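Local coordinates for metallo-beta-lactamase domain-containing protein (Enterococcus faecalis, PDB 2AZ4) that is of unestablished function but carries a two-zinc site in a metallo-beta-lactamase fold and may, as its family suggests, bind RNA and act as an exonuclease, at residues A5-F11 with V22-K28. Residue numbers count along the deposited sequence, not the author numbering.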
loop_
_atom_site.group_PDB
_atom_site.type_symbol
_atom_site.label_atom_id
_atom_site.label_comp_id
_atom_site.label_asym_id
_atom_site.label_seq_id
_atom_site.Cartn_x
_atom_site.Cartn_y
_atom_site.Cartn_z
ATOM N N ALA A 5 31.904 6.663 -15.385
ATOM C CA ALA A 5 30.439 6.581 -15.670
ATOM C C ALA A 5 29.633 7.122 -14.494
ATOM O O ALA A 5 29.933 6.840 -13.332
ATOM C CB ALA A 5 30.032 5.150 -15.990
ATOM N N LYS A 6 28.612 7.906 -14.813
ATOM C CA LYS A 6 27.801 8.563 -13.807
ATOM C C LYS A 6 26.612 7.683 -13.394
ATOM O O LYS A 6 26.129 6.864 -14.185
ATOM C CB LYS A 6 27.337 9.930 -14.320
ATOM C CG LYS A 6 28.484 10.890 -14.702
ATOM C CD LYS A 6 29.235 11.435 -13.473
ATOM C CE LYS A 6 30.401 12.367 -13.851
ATOM N NZ LYS A 6 31.743 11.729 -13.657
ATOM N N THR A 7 26.192 7.825 -12.142
ATOM C CA THR A 7 24.944 7.239 -11.656
ATOM C C THR A 7 23.940 8.387 -11.679
ATOM O O THR A 7 24.155 9.416 -11.040
ATOM C CB THR A 7 25.095 6.614 -10.237
ATOM O OG1 THR A 7 26.027 5.523 -10.272
ATOM C CG2 THR A 7 23.756 6.086 -9.720
ATOM N N THR A 8 22.865 8.250 -12.443
ATOM C CA THR A 8 21.862 9.316 -12.508
ATOM C C THR A 8 20.516 8.863 -11.920
ATOM O O THR A 8 20.014 7.793 -12.270
ATOM C CB THR A 8 21.661 9.816 -13.966
ATOM O OG1 THR A 8 22.927 10.181 -14.520
ATOM C CG2 THR A 8 20.747 11.056 -14.008
ATOM N N VAL A 9 19.950 9.687 -11.046
ATOM C CA VAL A 9 18.624 9.501 -10.476
ATOM C C VAL A 9 17.662 10.533 -11.078
ATOM O O VAL A 9 17.937 11.734 -11.030
ATOM C CB VAL A 9 18.639 9.700 -8.933
ATOM C CG1 VAL A 9 17.336 9.266 -8.312
ATOM C CG2 VAL A 9 19.805 8.963 -8.271
ATOM N N THR A 10 16.537 10.075 -11.627
ATOM C CA THR A 10 15.559 10.950 -12.263
ATOM C C THR A 10 14.228 10.792 -11.583
ATOM O O THR A 10 13.740 9.665 -11.438
ATOM C CB THR A 10 15.312 10.626 -13.745
ATOM O OG1 THR A 10 16.547 10.552 -14.454
ATOM C CG2 THR A 10 14.437 11.710 -14.400
ATOM N N PHE A 11 13.632 11.916 -11.204
ATOM C CA PHE A 11 12.325 11.942 -10.548
ATOM C C PHE A 11 11.226 12.199 -11.570
ATOM O O PHE A 11 10.759 13.329 -11.760
ATOM C CB PHE A 11 12.322 12.949 -9.393
ATOM C CG PHE A 11 13.323 12.606 -8.330
ATOM C CD1 PHE A 11 12.943 11.837 -7.211
ATOM C CD2 PHE A 11 14.666 12.995 -8.466
ATOM C CE1 PHE A 11 13.883 11.475 -6.247
ATOM C CE2 PHE A 11 15.614 12.635 -7.503
ATOM C CZ PHE A 11 15.220 11.869 -6.391
ATOM N N VAL A 22 7.599 7.586 -9.441
ATOM C CA VAL A 22 8.335 6.774 -10.389
ATOM C C VAL A 22 9.704 7.424 -10.481
ATOM O O VAL A 22 9.843 8.562 -10.957
ATOM C CB VAL A 22 7.664 6.703 -11.788
ATOM C CG1 VAL A 22 8.496 5.861 -12.740
ATOM C CG2 VAL A 22 6.210 6.167 -11.696
ATOM N N ILE A 23 10.703 6.701 -9.999
ATOM C CA ILE A 23 12.061 7.171 -10.007
ATOM C C ILE A 23 12.852 6.186 -10.825
ATOM O O ILE A 23 12.599 4.978 -10.761
ATOM C CB ILE A 23 12.609 7.285 -8.547
ATOM C CG1 ILE A 23 11.833 8.385 -7.792
ATOM C CG2 ILE A 23 14.098 7.492 -8.518
ATOM C CD1 ILE A 23 11.963 8.306 -6.262
ATOM N N GLU A 24 13.791 6.728 -11.590
ATOM C CA GLU A 24 14.756 5.961 -12.353
ATOM C C GLU A 24 16.147 6.120 -11.776
ATOM O O GLU A 24 16.567 7.225 -11.410
ATOM C CB GLU A 24 14.774 6.423 -13.809
ATOM C CG GLU A 24 15.778 5.677 -14.663
ATOM C CD GLU A 24 15.816 6.182 -16.097
ATOM O OE1 GLU A 24 15.054 7.108 -16.426
ATOM O OE2 GLU A 24 16.616 5.655 -16.894
ATOM N N VAL A 25 16.853 5.006 -11.699
ATOM C CA VAL A 25 18.260 4.998 -11.356
ATOM C C VAL A 25 18.968 4.336 -12.517
ATOM O O VAL A 25 18.644 3.204 -12.876
ATOM C CB VAL A 25 18.570 4.265 -10.025
ATOM C CG1 VAL A 25 20.083 4.294 -9.751
ATOM C CG2 VAL A 25 17.840 4.942 -8.863
ATOM N N ALA A 26 19.903 5.061 -13.124
ATOM C CA ALA A 26 20.633 4.577 -14.306
ATOM C C ALA A 26 22.150 4.628 -14.135
ATOM O O ALA A 26 22.694 5.579 -13.564
ATOM C CB ALA A 26 20.234 5.363 -15.527
ATOM N N TYR A 27 22.803 3.593 -14.658
ATOM C CA TYR A 27 24.245 3.424 -14.627
ATOM C C TYR A 27 24.666 2.567 -15.823
ATOM O O TYR A 27 24.213 1.423 -15.961
ATOM C CB TYR A 27 24.699 2.715 -13.347
ATOM C CG TYR A 27 26.209 2.592 -13.248
ATOM C CD1 TYR A 27 26.991 3.694 -12.893
ATOM C CD2 TYR A 27 26.851 1.382 -13.508
ATOM C CE1 TYR A 27 28.378 3.598 -12.796
ATOM C CE2 TYR A 27 28.243 1.278 -13.430
ATOM C CZ TYR A 27 28.996 2.397 -13.063
ATOM O OH TYR A 27 30.360 2.301 -12.952
ATOM N N LYS A 28 25.547 3.131 -16.651
ATOM C CA LYS A 28 25.993 2.531 -17.921
ATOM C C LYS A 28 24.781 2.109 -18.753
ATOM O O LYS A 28 23.894 2.922 -18.979
ATOM C CB LYS A 28 26.992 1.383 -17.707
ATOM C CG LYS A 28 28.354 1.816 -17.173
ATOM C CD LYS A 28 29.225 0.590 -16.971
ATOM C CE LYS A 28 30.693 0.940 -16.882
ATOM N NZ LYS A 28 31.508 -0.301 -16.641
HETATM O O HOH W 1 26.636 5.752 -16.667
HETATM O O HOH W 2 16.105 9.722 -17.223
#
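V22, which takes a backbone hydrogen bond with S13, opens a strand that runs antiparallel to 7-11, the two axes 4.7 Å apart. At I23 the side chain turns inward: its CG1 lies 3.7 Å from F11 CD1 and its CG2 3.7 Å from V9 CG1, and M214 of strand 212-216 covers all three residues. E24 forms a hydrogen-bonded pair with T10, E24 N to T10 O and T10 N to E24 O both measuring 2.9 Å. On the opposite face of the sheet, E24 OE1 is hydrogen-bonded to H12 NE2 and is bridged by a water to T10 OG1. The two strands make a beta hairpin within one of the two mixed sheets of the metallo-beta-lactamase αββα sandwich; strand 30-34 flanks it beside 22-27 and strand 426-428 beside 7-11. V25 shares the inner face with V9 and T7, its CG1 4.1 Å from T7 CG2. A26 pairs with T8 through two further bonds, A26 N to T8 O and T8 N to A26 O, again 2.9 Å each. The Y27 ring returns to the inner face, with CE1 3.9 Å from A5 CB. Past the strand end, a water links K28 N to K6 O, while K28 NZ makes a salt bridge with E157.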